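Local coordinates for yeast Cdc13 OB4 (Candida glabrata, PDB 3RMH), which is the fourth OB-fold domain of a telomere protein, forms a homodimer, and belongs to a chain that probably binds telomeric DNA, at residues N33-D38 and V52-L57. The protein carries 2 engineered substitutions. Numbering follows the deposited sequence.
Sequences NVYIID and VNELPL. Engineered in segment 52-57: L57 (natural residue Met).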
ATOM      1  N   ASN B  33      -9.154   8.043 -14.757  1.00 29.54           N
ATOM      2  CA  ASN B  33      -8.441   9.295 -14.986  1.00 21.74           C
ATOM      3  C   ASN B  33      -8.094   9.880 -13.633  1.00 29.69           C
ATOM      4  O   ASN B  33      -8.959  10.425 -12.943  1.00 30.14           O
ATOM      5  CB  ASN B  33      -9.290  10.268 -15.826  1.00 27.10           C
ATOM      6  CG  ASN B  33      -9.436   9.805 -17.256  1.00 43.63           C
ATOM      7  OD1 ASN B  33      -8.512   9.946 -18.061  1.00 48.45           O
ATOM      8  ND2 ASN B  33     -10.590   9.228 -17.579  1.00 55.21           N
ATOM      9  N   VAL B  34      -6.833   9.734 -13.234  1.00 25.07           N
ATOM     10  CA  VAL B  34      -6.476   9.941 -11.843  1.00 24.00           C
ATOM     11  C   VAL B  34      -5.156  10.655 -11.694  1.00 25.96           C
ATOM     12  O   VAL B  34      -4.366  10.694 -12.635  1.00 25.33           O
ATOM     13  CB  VAL B  34      -6.423   8.590 -11.093  1.00 25.53           C
ATOM     14  CG1 VAL B  34      -7.826   8.058 -10.909  1.00 27.17           C
ATOM     15  CG2 VAL B  34      -5.570   7.581 -11.867  1.00 21.72           C
ATOM     16  N   TYR B  35      -4.925  11.218 -10.511  1.00 23.31           N
ATOM     17  CA  TYR B  35      -3.668  11.903 -10.217  1.00 21.99           C
ATOM     18  C   TYR B  35      -2.649  10.934  -9.695  1.00 22.88           C
ATOM     19  O   TYR B  35      -2.935  10.199  -8.756  1.00 23.57           O
ATOM     20  CB  TYR B  35      -3.877  12.974  -9.157  1.00 26.40           C
ATOM     21  CG  TYR B  35      -4.714  14.120  -9.646  1.00 26.60           C
ATOM     22  CD1 TYR B  35      -4.124  15.211 -10.267  1.00 31.02           C
ATOM     23  CD2 TYR B  35      -6.090  14.108  -9.503  1.00 31.61           C
ATOM     24  CE1 TYR B  35      -4.884  16.273 -10.725  1.00 39.43           C
ATOM     25  CE2 TYR B  35      -6.863  15.167  -9.965  1.00 33.25           C
ATOM     26  CZ  TYR B  35      -6.250  16.245 -10.569  1.00 41.52           C
ATOM     27  OH  TYR B  35      -7.012  17.298 -11.025  1.00 45.07           O
ATOM     28  N   ILE B  36      -1.455  10.946 -10.273  1.00 22.13           N
ATOM     29  CA  ILE B  36      -0.350  10.155  -9.712  1.00 19.67           C
ATOM     30  C   ILE B  36       0.280  10.975  -8.606  1.00 25.99           C
ATOM     31  O   ILE B  36       0.759  12.076  -8.854  1.00 26.62           O
ATOM     32  CB  ILE B  36       0.712   9.849 -10.790  1.00 25.27           C
ATOM     33  CG1 ILE B  36       0.113   8.932 -11.868  1.00 27.05           C
ATOM     34  CG2 ILE B  36       1.971   9.273 -10.140  1.00 25.99           C
ATOM     35  CD1 ILE B  36       1.001   8.662 -13.055  1.00 27.42           C
ATOM     36  N   ILE B  37       0.291  10.464  -7.379  1.00 23.55           N
ATOM     37  CA  ILE B  37       0.843  11.258  -6.278  1.00 29.54           C
ATOM     38  C   ILE B  37       2.133  10.718  -5.680  1.00 34.00           C
ATOM     39  O   ILE B  37       2.797  11.405  -4.925  1.00 32.15           O
ATOM     40  CB  ILE B  37      -0.169  11.444  -5.152  1.00 28.59           C
ATOM     41  CG1 ILE B  37      -0.668  10.076  -4.672  1.00 31.61           C
ATOM     42  CG2 ILE B  37      -1.310  12.334  -5.630  1.00 33.76           C
ATOM     43  CD1 ILE B  37      -1.511  10.151  -3.432  1.00 38.14           C
ATOM     44  N   ASP B  38       2.488   9.480  -5.991  1.00 28.20           N
ATOM     45  CA  ASP B  38       3.742   8.943  -5.480  1.00 28.37           C
ATOM     46  C   ASP B  38       4.166   7.820  -6.386  1.00 25.37           C
ATOM     47  O   ASP B  38       3.330   7.085  -6.912  1.00 23.84           O
ATOM     48  CB  ASP B  38       3.565   8.431  -4.038  1.00 30.15           C
ATOM     49  CG  ASP B  38       4.876   8.362  -3.268  1.00 47.06           C
ATOM     50  OD1 ASP B  38       5.898   8.883  -3.758  1.00 52.64           O
ATOM     51  OD2 ASP B  38       4.884   7.800  -2.153  1.00 56.09           O
ATOM     52  N   VAL B  52      -4.945   8.840  -6.943  1.00 20.72           N
ATOM     53  CA  VAL B  52      -6.154   9.335  -6.279  1.00 22.85           C
ATOM     54  C   VAL B  52      -7.075  10.013  -7.296  1.00 28.77           C
ATOM     55  O   VAL B  52      -6.612  10.481  -8.333  1.00 29.13           O
ATOM     56  CB  VAL B  52      -5.810  10.348  -5.166  1.00 25.09           C
ATOM     57  CG1 VAL B  52      -4.849   9.715  -4.171  1.00 26.27           C
ATOM     58  CG2 VAL B  52      -5.209  11.641  -5.763  1.00 23.19           C
ATOM     59  N   ASN B  53      -8.373  10.068  -7.005  1.00 28.87           N
ATOM     60  CA  ASN B  53      -9.316  10.714  -7.906  1.00 30.15           C
ATOM     61  C   ASN B  53      -9.185  12.249  -7.868  1.00 37.68           C
ATOM     62  O   ASN B  53      -9.315  12.912  -8.894  1.00 37.55           O
ATOM     63  CB  ASN B  53     -10.763  10.272  -7.615  1.00 31.33           C
ATOM     64  CG  ASN B  53     -11.027   8.796  -7.961  1.00 38.41           C
ATOM     65  OD1 ASN B  53     -11.387   7.999  -7.092  1.00 35.67           O
ATOM     66  ND2 ASN B  53     -10.869   8.439  -9.231  1.00 38.46           N
ATOM     67  N   GLU B  54      -8.922  12.803  -6.685  1.00 30.91           N
ATOM     68  CA  GLU B  54      -8.768  14.257  -6.516  1.00 36.87           C
ATOM     69  C   GLU B  54      -7.603  14.586  -5.585  1.00 38.08           C
ATOM     70  O   GLU B  54      -7.366  13.881  -4.608  1.00 34.64           O
ATOM     71  CB  GLU B  54     -10.048  14.853  -5.933  1.00 46.46           C
ATOM     72  CG  GLU B  54     -11.264  14.703  -6.815  1.00 58.21           C
ATOM     73  CD  GLU B  54     -11.209  15.603  -8.037  1.00 72.24           C
ATOM     74  OE1 GLU B  54     -10.575  16.681  -7.956  1.00 73.99           O
ATOM     75  OE2 GLU B  54     -11.797  15.226  -9.077  1.00 72.02           O
ATOM     76  N   LEU B  55      -6.872  15.653  -5.877  1.00 39.95           N
ATOM     77  CA  LEU B  55      -5.854  16.104  -4.944  1.00 45.98           C
ATOM     78  C   LEU B  55      -6.567  16.678  -3.723  1.00 44.01           C
ATOM     79  O   LEU B  55      -7.631  17.270  -3.849  1.00 47.45           O
ATOM     80  CB  LEU B  55      -4.935  17.133  -5.599  1.00 47.52           C
ATOM     81  CG  LEU B  55      -4.144  16.583  -6.789  1.00 45.71           C
ATOM     82  CD1 LEU B  55      -3.426  17.700  -7.539  1.00 49.74           C
ATOM     83  CD2 LEU B  55      -3.160  15.517  -6.313  1.00 37.61           C
ATOM     84  N   PRO B  56      -6.005  16.470  -2.523  1.00 38.40           N
ATOM     85  CA  PRO B  56      -6.743  16.923  -1.336  1.00 36.41           C
ATOM     86  C   PRO B  56      -6.818  18.451  -1.236  1.00 50.80           C
ATOM     87  O   PRO B  56      -5.852  19.134  -1.588  1.00 45.91           O
ATOM     88  CB  PRO B  56      -5.934  16.335  -0.170  1.00 40.42           C
ATOM     89  CG  PRO B  56      -4.568  16.089  -0.727  1.00 43.91           C
ATOM     90  CD  PRO B  56      -4.770  15.744  -2.179  1.00 41.19           C
ATOM     91  N   LEU B  57      -7.954  18.969  -0.767  1.00 46.60           N
ATOM     92  CA  LEU B  57      -8.125  20.419  -0.587  1.00 67.13           C
ATOM     93  C   LEU B  57      -7.275  20.966   0.564  1.00 66.17           C
ATOM     94  O   LEU B  57      -6.700  20.203   1.341  1.00 59.15           O
ATOM     95  CB  LEU B  57      -9.594  20.781  -0.336  1.00 77.47           C
ATOM     96  CG  LEU B  57     -10.707  20.081  -1.116  1.00 86.79           C
ATOM     97  CD1 LEU B  57     -11.017  18.727  -0.496  1.00 88.29           C
ATOM     98  CD2 LEU B  57     -11.950  20.957  -1.134  1.00 91.39           C
TER
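The ring of Y35 lies against L55, and the two side chains cross at about a right angle. L55 CG sits over one ring face, 3.9 Å from the ring centroid and 16° off its normal, in a CH-pi contact displaced toward the rim. L55 CD1 reaches ring atoms CD1 and CE1. The other methyl, L55 CD2, runs past I37 CG2 at 3.7 Å, the two side chains pointing in opposite directions. At the ring edge, N53 O approaches Y35 CD2 at 3.5 Å. In the backbone, Y35 and V52 form an antiparallel hydrogen-bonded pair, with Y35 N to V52 O at 2.9 Å and V52 N to Y35 O at 3.0 Å. This pair ends the pairing of strands 28-42 and 46-52, neighbours in the OB-fold sheet, and after V52 the chain leaves as a loop. I37 CG1 stands between the backbone N and carbonyl carbon (chi1 55°), and chi2 of 171° extends CD1 to a tight 3.4 Å contact with V52 CG1. I37 also packs on I114 of the second subunit, so this end reaches the dimer interface. N53 ND2 touches V34 CG1 at 3.5 Å and hydrogen-bonds H14 O, while N53 OD1 accepts from I16 N.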